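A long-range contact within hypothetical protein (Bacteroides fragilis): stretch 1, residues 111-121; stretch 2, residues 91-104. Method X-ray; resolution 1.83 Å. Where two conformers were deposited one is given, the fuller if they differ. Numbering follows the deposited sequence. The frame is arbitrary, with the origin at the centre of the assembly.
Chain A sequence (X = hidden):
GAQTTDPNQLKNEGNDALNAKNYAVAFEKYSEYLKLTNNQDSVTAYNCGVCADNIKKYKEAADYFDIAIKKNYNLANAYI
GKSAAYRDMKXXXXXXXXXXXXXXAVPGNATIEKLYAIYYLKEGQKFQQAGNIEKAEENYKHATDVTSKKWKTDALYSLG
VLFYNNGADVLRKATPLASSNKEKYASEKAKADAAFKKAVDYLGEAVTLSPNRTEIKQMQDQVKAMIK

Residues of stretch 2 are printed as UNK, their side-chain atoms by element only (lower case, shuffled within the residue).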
ATOM      1  N   THR A 111       5.370  -4.789   8.453  1.00 36.56           N
ATOM      2  CA  THR A 111       3.916  -4.627   8.352  1.00 35.85           C
ATOM      3  C   THR A 111       3.542  -3.346   7.543  1.00 37.46           C
ATOM      4  O   THR A 111       2.692  -3.460   6.664  1.00 36.20           O
ATOM      5  CB  THR A 111       3.239  -4.736   9.728  1.00 43.56           C
ATOM      6  OG1 THR A 111       3.612  -6.009  10.293  1.00 42.15           O
ATOM      7  CG2 THR A 111       1.724  -4.707   9.627  1.00 39.84           C
ATOM      8  N   ILE A 112       4.194  -2.179   7.776  1.00 32.52           N
ATOM      9  CA  ILE A 112       3.886  -0.958   6.998  1.00 30.27           C
ATOM     10  C   ILE A 112       4.220  -1.189   5.509  1.00 31.85           C
ATOM     11  O   ILE A 112       3.409  -0.823   4.646  1.00 28.69           O
ATOM     12  CB  ILE A 112       4.575   0.318   7.532  1.00 33.78           C
ATOM     13  CG1 ILE A 112       4.110   0.646   8.959  1.00 33.49           C
ATOM     14  CG2 ILE A 112       4.285   1.530   6.606  1.00 35.92           C
ATOM     15  CD1 ILE A 112       4.909   1.741   9.598  1.00 43.11           C
ATOM     16  N   GLU A 113       5.387  -1.806   5.199  1.00 28.14           N
ATOM     17  CA  GLU A 113       5.726  -2.067   3.790  1.00 28.56           C
ATOM     18  C   GLU A 113       4.700  -2.973   3.150  1.00 29.95           C
ATOM     19  O   GLU A 113       4.353  -2.712   2.000  1.00 27.88           O
ATOM     20  CB  GLU A 113       7.127  -2.662   3.597  1.00 31.05           C
ATOM     21  CG  GLU A 113       8.253  -1.662   3.774  1.00 41.44           C
ATOM     22  CD  GLU A 113       9.601  -2.062   3.196  1.00 60.96           C
ATOM     23  OE1 GLU A 113       9.757  -3.216   2.725  1.00 43.86           O
ATOM     24  OE2 GLU A 113      10.503  -1.194   3.189  1.00 54.46           O
ATOM     25  N   LYS A 114       4.195  -4.011   3.877  1.00 26.50           N
ATOM     26  CA  LYS A 114       3.196  -4.917   3.309  0.50 25.73           C
ATOM     27  C   LYS A 114       1.933  -4.149   2.963  1.00 28.56           C
ATOM     28  O   LYS A 114       1.462  -4.274   1.854  1.00 28.65           O
ATOM     29  CB  LYS A 114       2.863  -6.092   4.242  0.50 27.23           C
ATOM     30  CG  LYS A 114       3.947  -7.163   4.316  0.50 24.10           C
ATOM     31  CD  LYS A 114       3.580  -8.235   5.347  0.50 33.55           C
ATOM     32  CE  LYS A 114       4.573  -9.375   5.401  0.50 33.64           C
ATOM     33  NZ  LYS A 114       5.879  -8.967   5.985  0.50 28.57           N
ATOM     34  N   LEU A 115       1.406  -3.320   3.892  1.00 22.33           N
ATOM     35  CA  LEU A 115       0.181  -2.552   3.627  1.00 22.00           C
ATOM     36  C   LEU A 115       0.337  -1.564   2.462  1.00 22.66           C
ATOM     37  O   LEU A 115      -0.573  -1.431   1.627  1.00 22.17           O
ATOM     38  CB  LEU A 115      -0.241  -1.805   4.888  1.00 21.35           C
ATOM     39  CG  LEU A 115      -0.531  -2.719   6.079  1.00 27.50           C
ATOM     40  CD1 LEU A 115      -0.606  -1.918   7.385  1.00 27.93           C
ATOM     41  CD2 LEU A 115      -1.786  -3.546   5.842  1.00 32.56           C
ATOM     42  N   TYR A 116       1.469  -0.879   2.418  1.00 19.61           N
ATOM     43  CA  TYR A 116       1.778   0.090   1.366  1.00 20.17           C
ATOM     44  C   TYR A 116       1.805  -0.609   0.002  1.00 23.71           C
ATOM     45  O   TYR A 116       1.176  -0.171  -0.962  1.00 20.53           O
ATOM     46  CB  TYR A 116       3.154   0.717   1.662  1.00 20.74           C
ATOM     47  CG  TYR A 116       3.598   1.763   0.667  1.00 21.52           C
ATOM     48  CD1 TYR A 116       3.281   3.108   0.848  1.00 23.51           C
ATOM     49  CD2 TYR A 116       4.355   1.414  -0.454  1.00 24.16           C
ATOM     50  CE1 TYR A 116       3.709   4.077  -0.058  1.00 23.98           C
ATOM     51  CE2 TYR A 116       4.740   2.372  -1.394  1.00 23.98           C
ATOM     52  CZ  TYR A 116       4.449   3.705  -1.166  1.00 32.95           C
ATOM     53  OH  TYR A 116       4.853   4.660  -2.062  1.00 40.17           O
ATOM     54  N   ALA A 117       2.587  -1.678  -0.078  1.00 22.04           N
ATOM     55  CA  ALA A 117       2.730  -2.399  -1.328  1.00 22.08           C
ATOM     56  C   ALA A 117       1.402  -3.043  -1.728  1.00 22.49           C
ATOM     57  O   ALA A 117       1.084  -3.012  -2.906  1.00 22.26           O
ATOM     58  CB  ALA A 117       3.819  -3.444  -1.199  1.00 24.15           C
ATOM     59  N   ILE A 118       0.623  -3.612  -0.778  1.00 18.81           N
ATOM     60  CA  ILE A 118      -0.653  -4.262  -1.157  1.00 20.30           C
ATOM     61  C   ILE A 118      -1.595  -3.209  -1.756  1.00 24.60           C
ATOM     62  O   ILE A 118      -2.278  -3.480  -2.750  1.00 23.21           O
ATOM     63  CB  ILE A 118      -1.269  -5.026   0.053  1.00 24.29           C
ATOM     64  CG1 ILE A 118      -0.465  -6.331   0.251  1.00 25.75           C
ATOM     65  CG2 ILE A 118      -2.786  -5.339  -0.147  1.00 28.28           C
ATOM     66  CD1 ILE A 118      -0.550  -6.905   1.619  1.00 39.02           C
ATOM     67  N   TYR A 119      -1.608  -2.019  -1.172  1.00 20.49           N
ATOM     68  CA  TYR A 119      -2.489  -0.951  -1.659  1.00 20.06           C
ATOM     69  C   TYR A 119      -2.217  -0.646  -3.146  1.00 23.40           C
ATOM     70  O   TYR A 119      -3.145  -0.584  -3.972  1.00 19.65           O
ATOM     71  CB  TYR A 119      -2.285   0.317  -0.822  1.00 20.80           C
ATOM     72  CG  TYR A 119      -3.089   1.473  -1.362  1.00 22.60           C
ATOM     73  CD1 TYR A 119      -4.421   1.648  -0.998  1.00 25.43           C
ATOM     74  CD2 TYR A 119      -2.539   2.360  -2.285  1.00 24.27           C
ATOM     75  CE1 TYR A 119      -5.188   2.686  -1.540  1.00 25.91           C
ATOM     76  CE2 TYR A 119      -3.293   3.397  -2.831  1.00 25.56           C
ATOM     77  CZ  TYR A 119      -4.610   3.571  -2.430  1.00 31.35           C
ATOM     78  OH  TYR A 119      -5.355   4.605  -2.930  1.00 32.16           O
ATOM     79  N   TYR A 120      -0.935  -0.396  -3.463  1.00 19.80           N
ATOM     80  CA  TYR A 120      -0.539  -0.050  -4.810  1.00 17.80           C
ATOM     81  C   TYR A 120      -0.642  -1.237  -5.774  1.00 20.13           C
ATOM     82  O   TYR A 120      -0.958  -1.005  -6.946  1.00 19.26           O
ATOM     83  CB  TYR A 120       0.865   0.564  -4.825  1.00 18.46           C
ATOM     84  CG  TYR A 120       0.804   2.030  -4.434  1.00 19.85           C
ATOM     85  CD1 TYR A 120       0.056   2.940  -5.182  1.00 20.86           C
ATOM     86  CD2 TYR A 120       1.470   2.500  -3.299  1.00 19.88           C
ATOM     87  CE1 TYR A 120       0.008   4.293  -4.842  1.00 22.33           C
ATOM     88  CE2 TYR A 120       1.435   3.851  -2.954  1.00 20.56           C
ATOM     89  CZ  TYR A 120       0.688   4.740  -3.720  1.00 27.73           C
ATOM     90  OH  TYR A 120       0.627   6.073  -3.389  1.00 27.80           O
ATOM     91  N   LEU A 121      -0.391  -2.481  -5.314  1.00 18.84           N
ATOM     92  CA  LEU A 121      -0.561  -3.633  -6.229  1.00 19.36           C
ATOM     93  C   LEU A 121      -2.058  -3.817  -6.584  1.00 23.50           C
ATOM     94  O   LEU A 121      -2.388  -4.106  -7.728  1.00 22.55           O
ATOM     95  CB  LEU A 121      -0.014  -4.903  -5.595  1.00 19.66           C
ATOM     96  CG  LEU A 121       1.518  -4.943  -5.384  1.00 23.87           C
ATOM     97  CD1 LEU A 121       1.906  -6.083  -4.453  1.00 25.74           C
ATOM     98  CD2 LEU A 121       2.259  -4.994  -6.690  1.00 26.58           C
ATOM     99  N   UNK A  91     -11.659   6.284   3.403  1.00 24.45           N
ATOM    100  CA  UNK A  91     -10.903   7.380   2.826  1.00 22.07           C
ATOM    101  C   UNK A  91      -9.584   6.823   2.347  1.00 23.80           C
ATOM    102  O   UNK A  91      -8.618   6.790   3.111  1.00 22.13           O
ATOM    103  c   UNK A  91     -10.722   8.508   3.865  1.00 21.14           C
ATOM    104  o   UNK A  91      -9.345   9.702   2.327  1.00 22.08           O
ATOM    105  n   UNK A  91     -10.189  10.844   4.007  1.00 21.46           N
ATOM    106  c   UNK A  91     -10.062   9.744   3.309  1.00 26.90           C
ATOM    107  N   UNK A  92      -9.549   6.334   1.114  1.00 21.72           N
ATOM    108  CA  UNK A  92      -8.332   5.716   0.548  1.00 22.28           C
ATOM    109  C   UNK A  92      -7.151   6.681   0.412  1.00 22.67           C
ATOM    110  O   UNK A  92      -6.021   6.265   0.562  1.00 20.75           O
ATOM    111  o   UNK A  92      -9.619   3.220   0.139  1.00 48.75           O
ATOM    112  n   UNK A  92      -9.802   3.488  -2.077  1.00 50.85           N
ATOM    113  c   UNK A  92      -8.638   5.169  -0.845  1.00 30.47           C
ATOM    114  c   UNK A  92      -9.398   3.879  -0.879  1.00 54.42           C
ATOM    115  N   UNK A  93      -7.412   7.949   0.079  1.00 21.33           N
ATOM    116  CA  UNK A  93      -6.313   8.897  -0.118  0.50 21.55           C
ATOM    117  C   UNK A  93      -5.593   9.159   1.191  1.00 23.41           C
ATOM    118  O   UNK A  93      -4.364   9.131   1.203  1.00 21.18           O
ATOM    119  c   UNK A  93      -5.992   9.361  -3.068  0.50 36.45           C
ATOM    120  c   UNK A  93      -7.072  10.074  -2.283  0.50 29.88           C
ATOM    121  o   UNK A  93      -4.814   9.741  -3.059  0.50 29.11           O
ATOM    122  n   UNK A  93      -6.364   8.281  -3.745  0.50 28.64           N
ATOM    123  c   UNK A  93      -6.778  10.207  -0.774  0.50 24.29           C
ATOM    124  N   UNK A  94      -6.322   9.301   2.288  1.00 20.15           N
ATOM    125  CA  UNK A  94      -5.661   9.519   3.580  1.00 20.40           C
ATOM    126  C   UNK A  94      -5.066   8.221   4.095  1.00 21.51           C
ATOM    127  O   UNK A  94      -4.037   8.249   4.766  1.00 20.11           O
ATOM    128  o   UNK A  94      -5.274  12.975   5.670  1.00 66.85           O
ATOM    129  c   UNK A  94      -6.618  10.135   4.579  1.00 22.77           C
ATOM    130  c   UNK A  94      -5.908  10.698   5.788  1.00 40.81           C
ATOM    131  o   UNK A  94      -3.678  11.459   5.572  1.00 58.19           O
ATOM    132  c   UNK A  94      -4.882  11.788   5.623  1.00 56.92           C
ATOM    133  N   UNK A  95      -5.678   7.082   3.739  1.00 17.20           N
ATOM    134  CA  UNK A  95      -5.122   5.773   4.117  1.00 16.47           C
ATOM    135  C   UNK A  95      -3.707   5.623   3.550  1.00 18.62           C
ATOM    136  O   UNK A  95      -2.762   5.411   4.314  1.00 18.88           O
ATOM    137  c   UNK A  95      -5.439   3.279   3.783  1.00 19.87           C
ATOM    138  c   UNK A  95      -4.536   1.221   2.870  1.00 22.07           C
ATOM    139  c   UNK A  95      -4.489   0.672   4.138  1.00 22.15           C
ATOM    140  c   UNK A  95      -6.029   4.657   3.584  1.00 17.80           C
ATOM    141  c   UNK A  95      -4.863   1.422   5.231  1.00 20.99           C
ATOM    142  c   UNK A  95      -5.375   2.704   5.045  1.00 21.50           C
ATOM    143  c   UNK A  95      -5.036   2.509   2.694  1.00 20.69           C
ATOM    144  o   UNK A  95      -3.989  -0.589   4.336  1.00 22.03           O
ATOM    145  N   UNK A  96      -3.538   5.817   2.230  1.00 17.70           N
ATOM    146  CA  UNK A  96      -2.214   5.653   1.617  1.00 17.30           C
ATOM    147  C   UNK A  96      -1.271   6.821   1.950  1.00 19.63           C
ATOM    148  O   UNK A  96      -0.059   6.599   2.060  1.00 18.90           O
ATOM    149  c   UNK A  96      -0.932   4.861  -0.460  1.00 20.30           C
ATOM    150  c   UNK A  96      -2.821   6.556  -0.736  1.00 21.29           C
ATOM    151  c   UNK A  96      -2.287   5.356   0.089  1.00 20.43           C
ATOM    152  c   UNK A  96      -0.360   3.598   0.297  1.00 19.27           C
ATOM    153  N   UNK A  97      -1.794   8.042   2.151  1.00 19.92           N
ATOM    154  CA  UNK A  97      -0.940   9.176   2.561  1.00 20.89           C
ATOM    155  C   UNK A  97      -0.306   8.907   3.936  1.00 21.52           C
ATOM    156  O   UNK A  97       0.878   9.173   4.132  1.00 20.58           O
ATOM    157  c   UNK A  97      -1.747  10.465   2.604  1.00 22.97           C
ATOM    158  N   UNK A  98      -1.073   8.316   4.860  1.00 17.01           N
ATOM    159  CA  UNK A  98      -0.591   7.967   6.206  1.00 17.11           C
ATOM    160  C   UNK A  98       0.421   6.861   6.115  1.00 20.85           C
ATOM    161  O   UNK A  98       1.478   6.959   6.743  1.00 18.97           O
ATOM    162  c   UNK A  98      -1.751   7.583   7.147  1.00 22.28           C
ATOM    163  c   UNK A  98      -1.274   7.377   8.582  1.00 21.82           C
ATOM    164  o   UNK A  98      -2.691   8.651   7.151  1.00 24.22           O
ATOM    165  N   UNK A  99       0.130   5.808   5.334  1.00 17.98           N
ATOM    166  CA  UNK A  99       1.134   4.747   5.186  1.00 18.18           C
ATOM    167  C   UNK A  99       2.424   5.294   4.582  1.00 23.76           C
ATOM    168  O   UNK A  99       3.498   4.825   4.952  1.00 23.88           O
ATOM    169  c   UNK A  99      -0.021   1.978   6.189  1.00 25.39           C
ATOM    170  c   UNK A  99      -0.528   2.754   4.959  1.00 22.80           C
ATOM    171  c   UNK A  99      -1.068   1.760   3.935  1.00 23.97           C
ATOM    172  c   UNK A  99       0.605   3.592   4.325  1.00 19.14           C
ATOM    173  N   UNK A 100       2.324   6.274   3.645  1.00 22.12           N
ATOM    174  CA  UNK A 100       3.494   6.870   2.980  1.00 21.92           C
ATOM    175  C   UNK A 100       4.330   7.601   4.030  1.00 26.19           C
ATOM    176  O   UNK A 100       5.551   7.467   4.045  1.00 25.62           O
ATOM    177  c   UNK A 100       4.275   8.334   1.032  1.00 27.56           C
ATOM    178  o   UNK A 100       2.265   6.981   0.903  1.00 25.35           O
ATOM    179  c   UNK A 100       3.067   7.760   1.804  1.00 26.34           C
ATOM    180  N   UNK A 101       3.673   8.369   4.915  1.00 24.57           N
ATOM    181  CA  UNK A 101       4.342   9.056   6.019  1.00 25.72           C
ATOM    182  C   UNK A 101       5.005   8.025   6.943  1.00 29.02           C
ATOM    183  O   UNK A 101       6.144   8.208   7.329  1.00 27.87           O
ATOM    184  o   UNK A 101       4.974  12.420   6.522  1.00 78.24           O
ATOM    185  c   UNK A 101       4.126  12.080   5.664  1.00 79.83           C
ATOM    186  o   UNK A 101       4.213  12.390   4.453  1.00 79.92           O
ATOM    187  c   UNK A 101       2.957  11.210   6.100  1.00 42.39           C
ATOM    188  c   UNK A 101       3.340   9.918   6.811  1.00 27.74           C
ATOM    189  N   UNK A 102       4.321   6.914   7.199  1.00 24.82           N
ATOM    190  CA  UNK A 102       4.850   5.845   8.040  1.00 25.02           C
ATOM    191  C   UNK A 102       6.076   5.161   7.474  1.00 31.70           C
ATOM    192  O   UNK A 102       7.021   4.929   8.221  1.00 31.44           O
ATOM    193  N   UNK A 103       6.100   4.864   6.134  1.00 30.35           N
ATOM    194  CA  UNK A 103       7.269   4.208   5.510  1.00 31.59           C
ATOM    195  C   UNK A 103       8.475   5.148   5.520  1.00 35.10           C
ATOM    196  O   UNK A 103       9.597   4.670   5.571  1.00 36.34           O
ATOM    197  c   UNK A 103       7.063   3.616   4.085  1.00 36.06           C
ATOM    198  c   UNK A 103       6.148   2.408   4.045  1.00 36.79           C
ATOM    199  c   UNK A 103       7.741   4.816   1.947  1.00 53.31           C
ATOM    200  c   UNK A 103       6.705   4.668   3.023  1.00 37.47           C
ATOM    201  N   UNK A 104       8.244   6.464   5.468  1.00 30.67           N
ATOM    202  CA  UNK A 104       9.292   7.482   5.540  1.00 31.69           C
ATOM    203  C   UNK A 104       9.836   7.583   6.970  1.00 36.67           C
ATOM    204  O   UNK A 104      11.037   7.756   7.145  1.00 37.67           O
ATOM    205  c   UNK A 104       8.746   8.854   5.090  1.00 35.26           C
ATOM    206  c   UNK A 104       7.586  10.223   1.677  1.00 73.31           C
ATOM    207  c   UNK A 104       8.618   8.973   3.573  1.00 51.71           C
ATOM    208  c   UNK A 104       7.934  10.259   3.147  1.00 63.22           C
ATOM    209  n   UNK A 104       6.655  11.321   1.297  1.00 83.81           N
TER
HETATM  210  O   HOH W   1      -4.071   6.304  -4.621  1.00 45.82           O
HETATM  211  O   HOH W   2      -3.125  -2.101   2.267  1.00 23.34           O
HETATM  212  O   HOH W   3       2.579   7.129  -1.834  1.00 34.49           O

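Position 91 carries two side-chain carbons, the second bearing one oxygen and one nitrogen, and lies out of reach of stretch 1. This is Asn91, at the N-cap: its OD1 accepts a hydrogen bond from the backbone N of position 94 at 3.0 Å, closing off the first turn of the helix. Position 92 repeats the pattern of two carbons ending in an oxygen and a nitrogen, and its CB lies 3.9 Å from Tyr119 OH; it is Asn92. Position 93 has one carbon more before the same ending. Its CA-to-CB bond points away from stretch 1, but its end comes nearer, with the nitrogen 3.9 Å from Tyr119 OH. This is Gln93, and a water accepts from its NE2 while hydrogen bonding to Tyr119 OH.

Position 94, three carbons with two oxygens on the last, makes no contact and is Glu94. At position 95 one carbon leads to a six-carbon ring bearing an oxygen; a ring carbon comes 3.8 Å from Tyr119 CD1, and a water links the ring's oxygen to Leu115 O. This is Tyr95, its ring plane oblique to that of Tyr119 at 56°.

Position 96 has four carbons, forked at the first with one arm two carbons long. The side chain touches three tyrosines, Tyr116, Tyr119 and Tyr120, and is Ile96. Its CB sits over a face of the Tyr119 ring, 3.8 Å from the centroid, while its CD1 approaches Tyr116 CD1 at 3.7 Å and its CG1 lies 3.5 Å from Tyr120 OH. Position 97, a single carbon pointing away, is Ala97. Position 98 has one carbon carrying an oxygen and a second carbon, and lies out of reach of stretch 1; this is Thr98, whose OG1 donates to Glu94 O within its own helix.

Position 99 has four carbons forked at the second, and one branch end packs 3.8 Å from Leu115 CB; it is Leu99. Position 100 again has one carbon carrying an oxygen and a carbon, its oxygen 3.4 Å from Tyr116 CE1 at the ring edge; it is Thr100, which donates from OG1 to Ile96 O. The same OG1 accepts from a water bound also to Tyr120 OH. Position 101, three carbons and two terminal oxygens, is Glu101, out of reach.

Position 102 has no side-chain atoms: Gly102. An ideal CB here would fall 3.5 Å from Ile112 CD1. Position 103 has four carbons, forked at the first with one longer arm; its short arm approaches Ile112 CG2 to 3.3 Å. It is Ile103. Position 104, four carbons in a row ending in nitrogen, is Lys104, which does not reach stretch 1.

The helices run roughly antiparallel, at 141°, their axes 9.5 Å apart at closest approach. No direct hydrogen bond joins them. Apolar packing runs from Ile112 against Ile103 to Tyr119, which enters a hole formed by Asn92, Gln93, Tyr95 and Ile96. Three waters bridge polar groups of the two helices, supplementing a contact that buries 644 Å² in total.

Stretch 2, residues 91-104: NNQEYIATLTEGIK
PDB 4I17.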